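Local coordinates for protein Pts system, fructose-specific iiabc component (Borrelia burgdorferi, PDB 5DLE) that is the IIB domain of a fructose phosphotransferase transporter, which probably passes phosphate through a phosphocysteine to incoming fructose, giving fructose 1-phosphate, at residues I29-I34 against I45-Q50; E35-K40 against N102-S107; V15-C20 against K76-K81. All coordinates share one frame; numbering follows the deposited sequence. Where two conformers were deposited one is given.

Interaction 1: I29-I34 against I45-Q50; sequences IAAKKI and IRVETQ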
ATOM      1  N   ILE A  29       0.904   7.528   2.489  1.00 11.20           N
ATOM      2  CA  ILE A  29       0.150   8.284   1.494  1.00 12.03           C
ATOM      3  C   ILE A  29      -0.540   9.473   2.173  1.00 12.66           C
ATOM      4  O   ILE A  29      -0.535  10.594   1.650  1.00 13.10           O
ATOM      5  CB  ILE A  29      -0.877   7.382   0.780  1.00 10.15           C
ATOM      6  CG1 ILE A  29      -0.139   6.325  -0.058  1.00 10.81           C
ATOM      7  CG2 ILE A  29      -1.727   8.231  -0.190  1.00 13.17           C
ATOM      8  CD1 ILE A  29      -1.087   5.187  -0.513  1.00 13.48           C
ATOM      9  N   ALA A  30      -1.212   9.221   3.319  1.00 12.00           N
ATOM     10  CA  ALA A  30      -1.865  10.318   4.019  1.00 10.48           C
ATOM     11  C   ALA A  30      -0.856  11.400   4.375  1.00 11.05           C
ATOM     12  O   ALA A  30      -1.130  12.605   4.192  1.00 11.94           O
ATOM     13  CB  ALA A  30      -2.579   9.811   5.274  1.00 12.35           C
ATOM     14  N   ALA A  31       0.335  10.991   4.822  1.00 13.12           N
ATOM     15  CA  ALA A  31       1.319  12.004   5.238  1.00 12.16           C
ATOM     16  C   ALA A  31       1.766  12.846   4.074  1.00 13.32           C
ATOM     17  O   ALA A  31       1.817  14.087   4.176  1.00 13.71           O
ATOM     18  CB  ALA A  31       2.524  11.335   5.894  1.00 13.15           C
ATOM     19  N   LYS A  32       2.077  12.189   2.950  1.00 13.82           N
ATOM     20  CA  LYS A  32       2.624  12.916   1.819  1.00 13.26           C
ATOM     21  C   LYS A  32       1.550  13.771   1.175  1.00 13.47           C
ATOM     22  O   LYS A  32       1.826  14.901   0.747  1.00 14.91           O
ATOM     23  CB  LYS A  32       3.265  11.948   0.838  1.00 14.51           C
ATOM     24  CG  LYS A  32       4.029  12.584  -0.280  1.00 16.16           C
ATOM     25  CD  LYS A  32       5.187  13.517   0.199  1.00 20.17           C
ATOM     26  CE  LYS A  32       5.790  14.094  -1.038  1.00 27.08           C
ATOM     27  NZ  LYS A  32       6.720  15.213  -0.735  1.00 28.44           N
ATOM     28  N   LYS A  33       0.304  13.300   1.118  1.00 13.00           N
ATOM     29  CA  LYS A  33      -0.738  14.157   0.552  0.60 12.00           C
ATOM     30  C   LYS A  33      -1.003  15.350   1.451  1.00 13.27           C
ATOM     31  O   LYS A  33      -1.225  16.466   0.950  1.00 15.32           O
ATOM     32  CB  LYS A  33      -2.024  13.381   0.300  0.60 16.84           C
ATOM     33  CG  LYS A  33      -1.811  12.358  -0.784  0.60 16.22           C
ATOM     34  CD  LYS A  33      -3.093  11.788  -1.272  0.60 20.84           C
ATOM     35  CE  LYS A  33      -3.730  12.668  -2.353  0.60 21.80           C
ATOM     36  NZ  LYS A  33      -4.814  11.823  -2.980  0.60 25.12           N
ATOM     37  N   ILE A  34      -0.982  15.147   2.775  1.00 13.75           N
ATOM     38  CA  ILE A  34      -1.172  16.294   3.683  1.00 12.48           C
ATOM     39  C   ILE A  34      -0.021  17.283   3.521  1.00 15.35           C
ATOM     40  O   ILE A  34      -0.250  18.502   3.475  1.00 16.43           O
ATOM     41  CB  ILE A  34      -1.296  15.796   5.135  1.00 11.31           C
ATOM     42  CG1 ILE A  34      -2.664  15.132   5.325  1.00 14.05           C
ATOM     43  CG2 ILE A  34      -1.125  16.975   6.138  1.00 15.51           C
ATOM     44  CD1 ILE A  34      -2.766  14.388   6.639  1.00 15.48           C
ATOM     45  N   ILE A  45       4.503  22.521   7.621  1.00 19.45           N
ATOM     46  CA  ILE A  45       3.871  21.268   8.045  1.00 20.64           C
ATOM     47  C   ILE A  45       4.930  20.333   8.631  1.00 23.17           C
ATOM     48  O   ILE A  45       6.025  20.197   8.074  1.00 21.85           O
ATOM     49  CB  ILE A  45       3.119  20.629   6.837  1.00 19.40           C
ATOM     50  CG1 ILE A  45       2.493  19.263   7.158  1.00 25.20           C
ATOM     51  CG2 ILE A  45       4.040  20.442   5.635  1.00 21.98           C
ATOM     52  CD1 ILE A  45       1.230  19.389   7.948  1.00 20.56           C
ATOM     53  N   ARG A  46       4.612  19.687   9.761  1.00 19.08           N
ATOM     54  CA  ARG A  46       5.395  18.566  10.290  1.00 17.92           C
ATOM     55  C   ARG A  46       4.445  17.403  10.510  1.00 17.94           C
ATOM     56  O   ARG A  46       3.371  17.608  11.084  1.00 17.11           O
ATOM     57  CB  ARG A  46       6.072  18.940  11.620  1.00 19.93           C
ATOM     58  CG  ARG A  46       7.477  19.522  11.429  1.00 22.92           C
ATOM     59  CD  ARG A  46       8.546  18.402  11.286  1.00 24.02           C
ATOM     60  NE  ARG A  46       8.596  17.665  12.544  1.00 23.75           N
ATOM     61  CZ  ARG A  46       8.248  16.403  12.746  1.00 22.34           C
ATOM     62  NH1 ARG A  46       7.912  15.567  11.752  1.00 23.80           N
ATOM     63  NH2 ARG A  46       8.306  15.954  13.991  1.00 24.04           N
ATOM     64  N   VAL A  47       4.829  16.196  10.052  1.00 16.31           N
ATOM     65  CA  VAL A  47       3.995  15.002  10.194  1.00 14.76           C
ATOM     66  C   VAL A  47       4.753  13.902  10.935  1.00 16.40           C
ATOM     67  O   VAL A  47       5.869  13.521  10.537  1.00 19.59           O
ATOM     68  CB  VAL A  47       3.508  14.473   8.826  1.00 15.67           C
ATOM     69  CG1 VAL A  47       2.512  13.310   9.032  1.00 16.60           C
ATOM     70  CG2 VAL A  47       2.818  15.545   8.071  1.00 16.79           C
ATOM     71  N   GLU A  48       4.134  13.382  11.990  1.00 14.96           N
ATOM     72  CA  GLU A  48       4.532  12.159  12.665  1.00 16.22           C
ATOM     73  C   GLU A  48       3.802  10.988  12.023  1.00 16.44           C
ATOM     74  O   GLU A  48       2.602  11.072  11.761  1.00 14.04           O
ATOM     75  CB  GLU A  48       4.153  12.264  14.148  1.00 16.96           C
ATOM     76  CG  GLU A  48       4.097  10.954  14.918  1.00 16.91           C
ATOM     77  CD  GLU A  48       3.685  11.188  16.380  1.00 18.43           C
ATOM     78  OE1 GLU A  48       4.041  12.247  16.923  1.00 19.99           O
ATOM     79  OE2 GLU A  48       2.981  10.345  16.971  1.00 20.60           O
ATOM     80  N   THR A  49       4.509   9.888  11.799  1.00 14.34           N
ATOM     81  CA  THR A  49       3.873   8.725  11.205  1.00 13.62           C
ATOM     82  C   THR A  49       3.911   7.534  12.155  1.00 17.34           C
ATOM     83  O   THR A  49       4.865   7.355  12.905  1.00 19.53           O
ATOM     84  CB  THR A  49       4.546   8.312   9.870  1.00 16.69           C
ATOM     85  OG1 THR A  49       5.958   8.111  10.046  1.00 17.93           O
ATOM     86  CG2 THR A  49       4.322   9.362   8.774  1.00 14.86           C
ATOM     87  N   GLN A  50       2.851   6.728  12.109  1.00 15.88           N
ATOM     88  CA  GLN A  50       2.773   5.477  12.881  1.00 17.86           C
ATOM     89  C   GLN A  50       2.205   4.356  12.022  1.00 19.85           C
ATOM     90  O   GLN A  50       1.137   4.508  11.426  1.00 21.09           O
ATOM     91  CB  GLN A  50       1.869   5.649  14.111  1.00 21.71           C
ATOM     92  CG  GLN A  50       2.085   6.952  14.899  1.00 21.31           C
ATOM     93  CD  GLN A  50       1.406   6.893  16.258  1.00 22.17           C
ATOM     94  OE1 GLN A  50       0.823   5.846  16.636  1.00 24.22           O
ATOM     95  NE2 GLN A  50       1.485   7.978  17.008  1.00 23.30           N
TER
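Ala31 and Val47 bring helix 29-34 and strand 45-50 together, and they show how a helix running antiparallel to a strand is seated by small and branched side chains. The two short axes lie 9.2 Å apart with their directions at 179°. Here the helix offers only a methyl group: Ala31 CB rests 3.7 Å from Val47 CG1 and 3.9 Å from Thr49 CG2, bridging two alternate residues on the same face of the strand. Thr49 turns its methyl to the helix by placing CG2 anti to its own carbonyl carbon (chi1 54°). One helical turn further on, the partners are bulkier. Ile34 and Ile45 cross at about a right angle, and a single pair of methyls makes the contact, Ile34 CG2 against Ile45 CD1 at 3.8 Å. Ile45 reaches there with CG1 anti to its backbone N (chi1 176°) and a bend at chi2. Facing the other side of the strand, Gln50 NE2 donates a hydrogen bond to Glu48 OE2 (2.8 Å), while Glu48 OE1 is salt-bridged to Arg82 and accepts from Leu59 N. Lys32, on the helix, forms a salt bridge with Glu35 of the second subunit. The contact closes the beta-alpha-beta crossover from strand 13-19 through helix 25-40 to strand 44-50, and Thr18 of strand 13-19 also touches Ala31.

Interaction 2: E35-K40 against N102-S107; sequences ENEAKK and NIIKES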
ATOM      1  N   GLU A  35       1.217  16.782   3.455  1.00 14.60           N
ATOM      2  CA  GLU A  35       2.380  17.672   3.246  1.00 13.47           C
ATOM      3  C   GLU A  35       2.250  18.453   1.944  1.00 16.08           C
ATOM      4  O   GLU A  35       2.474  19.664   1.933  1.00 16.85           O
ATOM      5  CB  GLU A  35       3.671  16.853   3.255  1.00 15.72           C
ATOM      6  CG  GLU A  35       4.028  16.320   4.635  1.00 14.42           C
ATOM      7  CD  GLU A  35       5.083  15.213   4.631  1.00 28.60           C
ATOM      8  OE1 GLU A  35       5.590  14.828   3.537  1.00 31.04           O
ATOM      9  OE2 GLU A  35       5.379  14.710   5.738  1.00 26.88           O
ATOM     10  N   ASN A  36       1.891  17.787   0.839  1.00 16.79           N
ATOM     11  CA  ASN A  36       1.815  18.497  -0.442  1.00 14.91           C
ATOM     12  C   ASN A  36       0.713  19.537  -0.426  1.00 18.90           C
ATOM     13  O   ASN A  36       0.894  20.622  -0.975  1.00 19.50           O
ATOM     14  CB  ASN A  36       1.589  17.514  -1.599  1.00 14.74           C
ATOM     15  CG  ASN A  36       2.846  16.742  -1.974  1.00 17.86           C
ATOM     16  OD1 ASN A  36       3.965  17.180  -1.650  1.00 20.80           O
ATOM     17  ND2 ASN A  36       2.689  15.667  -2.730  1.00 14.28           N
ATOM     18  N   GLU A  37      -0.448  19.211   0.139  1.00 15.93           N
ATOM     19  CA  GLU A  37      -1.572  20.150   0.119  1.00 17.04           C
ATOM     20  C   GLU A  37      -1.337  21.307   1.085  1.00 21.59           C
ATOM     21  O   GLU A  37      -1.693  22.458   0.780  1.00 20.38           O
ATOM     22  CB  GLU A  37      -2.871  19.413   0.435  1.00 17.83           C
ATOM     23  CG  GLU A  37      -4.111  20.310   0.385  1.00 19.99           C
ATOM     24  CD  GLU A  37      -4.427  20.847  -1.030  1.00 23.13           C
ATOM     25  OE1 GLU A  37      -4.137  20.173  -2.047  1.00 27.96           O
ATOM     26  OE2 GLU A  37      -4.993  21.965  -1.091  1.00 27.02           O
ATOM     27  N   ALA A  38      -0.738  21.040   2.243  1.00 16.85           N
ATOM     28  CA  ALA A  38      -0.392  22.123   3.173  1.00 18.85           C
ATOM     29  C   ALA A  38       0.522  23.118   2.494  1.00 21.93           C
ATOM     30  O   ALA A  38       0.329  24.338   2.611  1.00 24.34           O
ATOM     31  CB  ALA A  38       0.306  21.557   4.415  1.00 20.50           C
ATOM     32  N   LYS A  39       1.542  22.616   1.800  1.00 20.26           N
ATOM     33  CA  LYS A  39       2.496  23.515   1.150  1.00 24.14           C
ATOM     34  C   LYS A  39       1.824  24.270   0.012  1.00 27.05           C
ATOM     35  O   LYS A  39       2.044  25.491  -0.150  1.00 26.09           O
ATOM     36  CB  LYS A  39       3.720  22.719   0.711  1.00 28.01           C
ATOM     37  CG  LYS A  39       4.586  22.347   1.938  1.00 36.74           C
ATOM     38  CD  LYS A  39       5.835  21.547   1.601  1.00 41.03           C
ATOM     39  CE  LYS A  39       5.600  20.053   1.821  1.00 40.75           C
ATOM     40  NZ  LYS A  39       6.690  19.234   1.180  1.00 43.29           N
ATOM     41  N   LYS A  40       0.929  23.608  -0.731  1.00 22.99           N
ATOM     42  CA  LYS A  40       0.190  24.313  -1.783  1.00 22.67           C
ATOM     43  C   LYS A  40      -0.612  25.475  -1.207  1.00 25.92           C
ATOM     44  O   LYS A  40      -0.662  26.562  -1.814  1.00 30.90           O
ATOM     45  CB  LYS A  40      -0.717  23.348  -2.546  1.00 25.08           C
ATOM     46  CG  LYS A  40      -1.547  23.990  -3.654  1.00 29.75           C
ATOM     47  CD  LYS A  40      -2.490  22.962  -4.272  1.00 35.40           C
ATOM     48  CE  LYS A  40      -3.359  23.606  -5.343  1.00 43.47           C
ATOM     49  NZ  LYS A  40      -4.378  22.654  -5.856  1.00 44.92           N
ATOM     50  N   ASN A 102      -9.955  19.800   1.213  1.00 19.37           N
ATOM     51  CA  ASN A 102     -11.008  20.230   2.108  1.00 21.45           C
ATOM     52  C   ASN A 102     -10.613  20.020   3.562  1.00 20.94           C
ATOM     53  O   ASN A 102     -10.888  20.880   4.407  1.00 21.91           O
ATOM     54  CB  ASN A 102     -12.302  19.510   1.737  1.00 20.93           C
ATOM     55  CG  ASN A 102     -12.917  20.044   0.434  1.00 25.81           C
ATOM     56  OD1 ASN A 102     -12.612  21.159  -0.016  1.00 24.52           O
ATOM     57  ND2 ASN A 102     -13.795  19.240  -0.183  1.00 28.60           N
ATOM     58  N   ILE A 103      -9.923  18.914   3.874  1.00 20.32           N
ATOM     59  CA  ILE A 103      -9.563  18.665   5.264  0.71 22.49           C
ATOM     60  C   ILE A 103      -8.601  19.723   5.784  1.00 22.61           C
ATOM     61  O   ILE A 103      -8.728  20.178   6.928  1.00 25.22           O
ATOM     62  CB  ILE A 103      -9.001  17.249   5.407  0.71 23.96           C
ATOM     63  CG1 ILE A 103     -10.168  16.285   5.537  0.71 22.52           C
ATOM     64  CG2 ILE A 103      -8.034  17.136   6.595  0.71 28.61           C
ATOM     65  CD1 ILE A 103      -9.754  14.878   5.322  0.71 22.90           C
ATOM     66  N   ILE A 104      -7.619  20.128   4.978  1.00 21.00           N
ATOM     67  CA  ILE A 104      -6.685  21.181   5.398  0.64 20.31           C
ATOM     68  C   ILE A 104      -7.464  22.445   5.716  1.00 21.72           C
ATOM     69  O   ILE A 104      -7.256  23.101   6.743  1.00 21.78           O
ATOM     70  CB  ILE A 104      -5.639  21.462   4.295  0.64 21.33           C
ATOM     71  CG1 ILE A 104      -4.710  20.258   4.048  0.64 22.97           C
ATOM     72  CG2 ILE A 104      -4.829  22.740   4.621  0.64 22.76           C
ATOM     73  CD1 ILE A 104      -3.992  19.786   5.271  0.64 21.78           C
ATOM     74  N   LYS A 105      -8.382  22.801   4.812  1.00 21.19           N
ATOM     75  CA  LYS A 105      -9.122  24.060   4.992  1.00 20.70           C
ATOM     76  C   LYS A 105     -10.022  23.988   6.220  1.00 23.17           C
ATOM     77  O   LYS A 105     -10.070  24.933   7.031  1.00 24.76           O
ATOM     78  CB  LYS A 105      -9.944  24.361   3.738  1.00 27.34           C
ATOM     79  CG  LYS A 105      -9.111  24.870   2.584  1.00 34.34           C
ATOM     80  CD  LYS A 105      -9.984  25.136   1.352  1.00 42.85           C
ATOM     81  CE  LYS A 105      -9.151  25.524   0.120  1.00 48.43           C
ATOM     82  NZ  LYS A 105      -8.486  26.859   0.257  1.00 54.75           N
ATOM     83  N   GLU A 106     -10.734  22.866   6.371  1.00 22.71           N
ATOM     84  CA  GLU A 106     -11.673  22.673   7.474  1.00 25.96           C
ATOM     85  C   GLU A 106     -10.960  22.612   8.822  1.00 26.66           C
ATOM     86  O   GLU A 106     -11.588  22.908   9.847  1.00 23.60           O
ATOM     87  CB  GLU A 106     -12.497  21.390   7.272  1.00 31.84           C
ATOM     88  CG  GLU A 106     -13.545  21.472   6.145  1.00 38.86           C
ATOM     89  CD  GLU A 106     -13.988  20.098   5.581  1.00 48.14           C
ATOM     90  OE1 GLU A 106     -13.658  19.036   6.171  1.00 50.15           O
ATOM     91  OE2 GLU A 106     -14.664  20.086   4.520  1.00 47.86           O
ATOM     92  N   SER A 107      -9.675  22.234   8.849  1.00 21.51           N
ATOM     93  CA  SER A 107      -9.022  22.040  10.139  1.00 19.47           C
ATOM     94  C   SER A 107      -8.936  23.335  10.931  1.00 20.16           C
ATOM     95  O   SER A 107      -8.940  23.297  12.157  1.00 21.18           O
ATOM     96  CB  SER A 107      -7.622  21.439   9.964  1.00 23.13           C
ATOM     97  OG  SER A 107      -6.750  22.389   9.356  1.00 20.35           O
TER
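Ala38 and Ile104 mark the closest backbone approach between helical segments 35-40 and 102-107, their CA atoms 6.7 Å apart; the interface is small, with 120 Å² buried between the segments in all. Ile104 carries its side of the contact. In the conformer described (a second was modelled), its CG1 lies 3.7 Å from Glu37 CG and 4.1 Å from Glu37 CB, and it comes within 4.4 Å of the backbone N of Ala38. In this conformer the isoleucine lies against the first methylenes of the glutamate and the adjoining turn of backbone, the two side chains meeting at a slant. Glu37 presents this aliphatic base because a chi1 of -178° swings CG away from its amide nitrogen, while a bend at chi2 turns the carboxylate off the line of the chain. On the other helix, Ser107 OG gives a 2.8 Å hydrogen bond to Ile104 O, tying the hydroxyl to the backbone three residues earlier. Beyond the pair, Ile104 continues onto Ile71 of strand 69-74, so the same residue joins helix 25-40 to the sheet. The chemistry is that of an amphipathic side chain divided in two: the glutamate's methylenes serve as apolar surface for Ile104, while its OE2 accepts a hydrogen bond from Gln41 NE2, and Lys105 NZ, 6.2 Å from Glu37 OE2, could add at most a long-range attraction.

Interaction 3: V15-C20 against K76-K81; sequences VAVTAC and KDIDEK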
ATOM      1  N   VAL A  15       0.612  20.813  12.409  1.00 14.22           N
ATOM      2  CA  VAL A  15       1.222  19.515  12.709  1.00 14.31           C
ATOM      3  C   VAL A  15       0.187  18.431  12.464  1.00 14.71           C
ATOM      4  O   VAL A  15      -1.033  18.653  12.571  1.00 14.11           O
ATOM      5  CB  VAL A  15       1.796  19.420  14.141  1.00 18.01           C
ATOM      6  CG1 VAL A  15       2.941  20.434  14.302  1.00 19.63           C
ATOM      7  CG2 VAL A  15       0.706  19.622  15.207  1.00 16.71           C
ATOM      8  N   ALA A  16       0.673  17.248  12.098  1.00 13.57           N
ATOM      9  CA  ALA A  16      -0.251  16.155  11.838  1.00 13.33           C
ATOM     10  C   ALA A  16       0.329  14.854  12.370  1.00 13.67           C
ATOM     11  O   ALA A  16       1.557  14.714  12.500  1.00 14.46           O
ATOM     12  CB  ALA A  16      -0.532  15.993  10.331  1.00 13.26           C
ATOM     13  N   VAL A  17      -0.559  13.885  12.647  1.00 12.15           N
ATOM     14  CA  VAL A  17      -0.145  12.500  12.879  1.00 12.99           C
ATOM     15  C   VAL A  17      -0.915  11.657  11.889  1.00 12.89           C
ATOM     16  O   VAL A  17      -2.139  11.817  11.770  1.00 13.56           O
ATOM     17  CB  VAL A  17      -0.456  12.005  14.307  1.00 13.78           C
ATOM     18  CG1 VAL A  17       0.022  10.573  14.492  1.00 16.41           C
ATOM     19  CG2 VAL A  17       0.170  12.909  15.372  1.00 16.31           C
ATOM     20  N   THR A  18      -0.219  10.741  11.196  1.00 11.23           N
ATOM     21  CA  THR A  18      -0.930   9.769  10.381  1.00 11.12           C
ATOM     22  C   THR A  18      -0.635   8.396  10.966  1.00 13.80           C
ATOM     23  O   THR A  18       0.496   8.104  11.377  1.00 15.51           O
ATOM     24  CB  THR A  18      -0.571   9.853   8.918  1.00 12.22           C
ATOM     25  OG1 THR A  18       0.795   9.420   8.699  1.00 14.50           O
ATOM     26  CG2 THR A  18      -0.811  11.294   8.388  1.00 13.55           C
ATOM     27  N   ALA A  19      -1.671   7.563  11.054  1.00 14.13           N
ATOM     28  CA  ALA A  19      -1.486   6.272  11.720  1.00 15.14           C
ATOM     29  C   ALA A  19      -2.466   5.278  11.140  1.00 14.72           C
ATOM     30  O   ALA A  19      -3.655   5.393  11.360  1.00 16.81           O
ATOM     31  CB  ALA A  19      -1.689   6.403  13.229  1.00 18.16           C
ATOM     32  N   CYS A  20      -1.951   4.300  10.403  1.00 14.35           N
ATOM     33  CA  CYS A  20      -2.777   3.176   9.924  1.00 12.91           C
ATOM     34  C   CYS A  20      -2.009   1.910  10.267  1.00 13.87           C
ATOM     35  O   CYS A  20      -0.868   1.750   9.819  1.00 18.33           O
ATOM     36  CB  CYS A  20      -3.025   3.325   8.438  1.00 13.18           C
ATOM     37  SG  CYS A  20      -3.914   1.850   7.816  1.00 13.78           S
ATOM     38  N   LYS A  76      -6.432   4.110  14.207  1.00 21.68           N
ATOM     39  CA  LYS A  76      -6.206   3.457  15.485  1.00 23.27           C
ATOM     40  C   LYS A  76      -6.153   4.571  16.518  1.00 25.88           C
ATOM     41  O   LYS A  76      -5.981   5.744  16.171  1.00 23.78           O
ATOM     42  CB  LYS A  76      -4.917   2.625  15.490  1.00 26.13           C
ATOM     43  CG  LYS A  76      -3.642   3.457  15.319  1.00 31.71           C
ATOM     44  CD  LYS A  76      -2.398   2.593  15.519  1.00 39.79           C
ATOM     45  CE  LYS A  76      -1.201   3.444  15.953  1.00 45.31           C
ATOM     46  NZ  LYS A  76       0.063   2.655  16.111  1.00 46.20           N
ATOM     47  N   ASP A  77      -6.333   4.206  17.784  1.00 27.22           N
ATOM     48  CA  ASP A  77      -6.226   5.199  18.849  1.00 27.65           C
ATOM     49  C   ASP A  77      -4.768   5.572  19.048  1.00 28.65           C
ATOM     50  O   ASP A  77      -3.886   4.713  19.007  1.00 32.80           O
ATOM     51  CB  ASP A  77      -6.825   4.653  20.143  1.00 42.28           C
ATOM     52  CG  ASP A  77      -8.340   4.533  20.083  1.00 52.25           C
ATOM     53  OD1 ASP A  77      -8.990   5.363  19.410  1.00 53.52           O
ATOM     54  OD2 ASP A  77      -8.892   3.619  20.725  1.00 60.21           O
ATOM     55  N   ILE A  78      -4.500   6.877  19.214  1.00 26.90           N
ATOM     56  CA  ILE A  78      -3.155   7.362  19.500  1.00 26.78           C
ATOM     57  C   ILE A  78      -3.254   8.211  20.764  1.00 26.51           C
ATOM     58  O   ILE A  78      -4.352   8.489  21.256  1.00 25.01           O
ATOM     59  CB  ILE A  78      -2.550   8.182  18.336  1.00 20.95           C
ATOM     60  CG1 ILE A  78      -3.365   9.458  18.124  1.00 22.54           C
ATOM     61  CG2 ILE A  78      -2.520   7.356  17.020  1.00 22.53           C
ATOM     62  CD1 ILE A  78      -2.641  10.448  17.282  1.00 23.46           C
ATOM     63  N   ASP A  79      -2.096   8.621  21.304  1.00 28.65           N
ATOM     64  CA  ASP A  79      -2.169   9.497  22.474  1.00 33.32           C
ATOM     65  C   ASP A  79      -2.558  10.892  22.022  1.00 21.20           C
ATOM     66  O   ASP A  79      -1.888  11.484  21.162  1.00 27.88           O
ATOM     67  CB  ASP A  79      -0.884   9.580  23.295  1.00 45.04           C
ATOM     68  CG  ASP A  79      -1.014  10.634  24.455  1.00 53.70           C
ATOM     69  OD1 ASP A  79      -0.313  11.691  24.423  1.00 55.09           O
ATOM     70  OD2 ASP A  79      -1.873  10.429  25.371  1.00 52.27           O
ATOM     71  N   GLU A  80      -3.648  11.397  22.603  1.00 23.38           N
ATOM     72  CA  GLU A  80      -4.176  12.711  22.266  1.00 24.18           C
ATOM     73  C   GLU A  80      -4.048  13.733  23.393  1.00 25.82           C
ATOM     74  O   GLU A  80      -4.282  14.920  23.143  1.00 23.13           O
ATOM     75  CB  GLU A  80      -5.654  12.593  21.840  1.00 27.14           C
ATOM     76  CG  GLU A  80      -5.824  11.872  20.503  1.00 28.03           C
ATOM     77  CD  GLU A  80      -7.272  11.672  20.039  1.00 34.56           C
ATOM     78  OE1 GLU A  80      -8.165  12.440  20.435  1.00 41.43           O
ATOM     79  OE2 GLU A  80      -7.503  10.714  19.261  1.00 32.57           O
ATOM     80  N   LYS A  81      -3.670  13.335  24.623  1.00 23.54           N
ATOM     81  CA  LYS A  81      -3.575  14.323  25.706  1.00 22.64           C
ATOM     82  C   LYS A  81      -2.607  15.447  25.356  1.00 22.28           C
ATOM     83  O   LYS A  81      -2.841  16.616  25.713  1.00 22.28           O
ATOM     84  CB  LYS A  81      -3.165  13.637  27.015  1.00 27.39           C
ATOM     85  CG  LYS A  81      -3.293  14.564  28.224  1.00 37.47           C
ATOM     86  CD  LYS A  81      -3.175  13.813  29.555  1.00 48.74           C
ATOM     87  CE  LYS A  81      -3.488  14.730  30.746  1.00 55.75           C
ATOM     88  NZ  LYS A  81      -4.890  15.259  30.720  1.00 55.83           N
TER
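Val17 and Ile78 meet end-on, and their meeting forms the close-packed end of the contact between strand 15-19 and the irregular segment 76-81. The terminal methyl of the isoleucine does the touching: Ile78 CD1 sits 3.9 Å from Val17 CG1 and 4.0 Å from Val17 CB, lying over the valine's branched end. A chi1 of 65° aims Ile78 CG1 at the strand, and the extended chi2 (165°) carries CD1 to it. The second branch is used as well, Ile78 CG2 lying 4.0 Å from Ala19 CB, so that one isoleucine spans two alternate residues on the same face of the strand. Leu72 of strand 69-74 touches both Val17 and Ile78 and continues this apolar patch. In the fold, strand 13-19 is a central strand of the parallel part of the sheet, and the loop after strand 69-74 packs against the sheet face directed away from helix 25-40. Cys20, just past the strand, begins the loop leading to that helix; in the PTS IIB family a cysteine at this place is the one that is phosphorylated, consistent with the phosphocysteine chemistry ascribed to this protein. Lys76 makes the looser, partly exposed margin. Its extended aliphatic chain passes alongside Ala19, with Lys76 CG and CE both 4.1 Å from Ala19 CB, while NZ goes on to a hydrogen bond with Gly51 O. Farther along the loop, where Asp79 and Lys81 are exposed, a weak 3.5 Å hydrogen bond runs from Lys81 N to Asp79 OD2.

The three contacts show how a small alpha/beta domain is built in layers around one sheet. Interactions 1 and 2 share helix 25-40 and have centres 11 Å apart; they touch, among other places, where Ile45 CB meets Ala38 CB at 3.8 Å. Interactions 1 and 3 also have centres 11 Å apart, linked through the neighbouring strands 44-50 and 13-19, whereas those of interactions 2 and 3 are about 17 Å apart, on opposite sides of the chain's centre. Along the chain, interaction 1 nests inside the loop closed by interaction 3, and interaction 2 crosses both. Helices 25-40 and 100-107 thus lie on one face of the sheet and loop 76-81 against the other, near the Cys20 loop of the probable phosphocysteine site.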